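Long-range contact in VP2 (Human bocavirus 3, PDB 5US7), which probably assembles, as sixty copies of its size variants, into the T=1 icosahedral shell of the virus, with a channel at each fivefold axis: residues H198-E202 and N326-G330. Residues are numbered along the deposited sequence; the frame is centred on the assembly and turned at random.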
# COMPACT_ATOMS: atom_id res chain seq x y z
N HIS A 198 92.14 -63.58 -38.17
CA HIS A 198 93.21 -63.34 -39.14
C HIS A 198 93.37 -64.52 -40.09
O HIS A 198 93.46 -64.34 -41.30
CB HIS A 198 94.51 -63.02 -38.43
CG HIS A 198 95.61 -62.63 -39.35
ND1 HIS A 198 96.41 -63.56 -39.98
CD2 HIS A 198 96.04 -61.42 -39.77
CE1 HIS A 198 97.29 -62.93 -40.74
NE2 HIS A 198 97.09 -61.63 -40.63
N GLU A 199 93.39 -65.73 -39.55
CA GLU A 199 93.05 -66.89 -40.34
C GLU A 199 91.62 -66.72 -40.82
O GLU A 199 90.87 -65.93 -40.25
CB GLU A 199 93.18 -68.16 -39.49
CG GLU A 199 94.59 -68.49 -39.12
CD GLU A 199 95.40 -68.88 -40.32
OE1 GLU A 199 94.84 -69.62 -41.14
OE2 GLU A 199 96.56 -68.45 -40.46
N LEU A 200 91.24 -67.43 -41.88
CA LEU A 200 89.92 -67.16 -42.44
C LEU A 200 89.85 -65.71 -42.89
O LEU A 200 89.36 -64.87 -42.14
CB LEU A 200 88.79 -67.44 -41.44
CG LEU A 200 88.20 -68.82 -41.17
CD1 LEU A 200 89.20 -69.70 -40.48
CD2 LEU A 200 86.97 -68.65 -40.31
N ALA A 201 90.32 -65.42 -44.11
CA ALA A 201 90.81 -64.13 -44.59
C ALA A 201 92.24 -63.84 -44.18
O ALA A 201 92.56 -62.73 -43.74
CB ALA A 201 89.93 -62.98 -44.11
N GLU A 202 93.11 -64.84 -44.30
CA GLU A 202 94.55 -64.60 -44.22
C GLU A 202 94.95 -63.47 -45.18
O GLU A 202 95.54 -62.50 -44.72
CB GLU A 202 95.34 -65.89 -44.52
CG GLU A 202 95.20 -67.01 -43.53
CD GLU A 202 95.82 -68.28 -44.07
OE1 GLU A 202 96.04 -68.34 -45.30
OE2 GLU A 202 96.14 -69.18 -43.29
N ASN A 326 91.19 -72.87 -46.69
CA ASN A 326 92.64 -72.92 -46.58
C ASN A 326 93.06 -73.07 -45.13
O ASN A 326 92.97 -74.16 -44.56
CB ASN A 326 93.30 -71.69 -47.21
CG ASN A 326 94.81 -71.83 -47.33
OD1 ASN A 326 95.33 -72.93 -47.48
ND2 ASN A 326 95.51 -70.71 -47.24
N ILE A 327 93.64 -72.00 -44.58
CA ILE A 327 94.01 -71.79 -43.17
C ILE A 327 95.10 -72.68 -42.59
O ILE A 327 95.07 -72.99 -41.40
CB ILE A 327 92.77 -71.83 -42.19
CG1 ILE A 327 92.10 -73.20 -42.06
CG2 ILE A 327 91.78 -70.75 -42.54
CD1 ILE A 327 91.02 -73.26 -41.02
N ASN A 328 96.03 -73.12 -43.43
CA ASN A 328 97.45 -73.09 -43.05
C ASN A 328 97.73 -73.61 -41.64
O ASN A 328 97.60 -74.79 -41.35
CB ASN A 328 97.98 -71.66 -43.20
CG ASN A 328 99.49 -71.60 -43.15
OD1 ASN A 328 100.18 -72.55 -43.53
ND2 ASN A 328 100.02 -70.47 -42.70
N SER A 329 98.12 -72.68 -40.77
CA SER A 329 98.57 -72.97 -39.42
C SER A 329 97.45 -73.59 -38.59
O SER A 329 96.27 -73.52 -38.93
CB SER A 329 99.07 -71.69 -38.75
OG SER A 329 99.46 -71.94 -37.41
N GLY A 330 97.85 -74.20 -37.48
CA GLY A 330 97.01 -75.13 -36.76
C GLY A 330 95.83 -74.56 -36.00
O GLY A 330 95.43 -73.41 -36.22
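Two of the long loops that parvovirus coat proteins insert between the strands of their jelly-roll core meet here: Glu199, Leu200 and Glu202, in the loop between strand 185-190 and helix 210-215, face Asn326, Ile327 and Asn328, which run toward helix 331-334. Ile327 is the centrepiece. Its CG2 methyl lies 3.5 Å from Leu200 CD1, the two side chains running side by side in the same direction; Leu200 in turn rests on Pro322. On the 198-202 side the polar groups are two carboxylates. Glu199 bends at chi2 (-67°) and sets OE1 against CA and CB of Ile327, while Glu202, extended beyond CG (chi2 170°), brings OE2 to 3.4 Å from Ile327 CA. Glu199 OE1 and Glu202 OE2 are modelled 2.6 Å apart. Glu210 of helix 210-215 also touches Glu202 and Ile327, adding another acidic side chain to the group. Glu202 also meets the asparagines that flank Ile327, its carboxylate plane turned 82° from the Asn326 amide: OE2 packs against Asn328 CB, while OE1 sits 3.1 Å from Asn326 ND2.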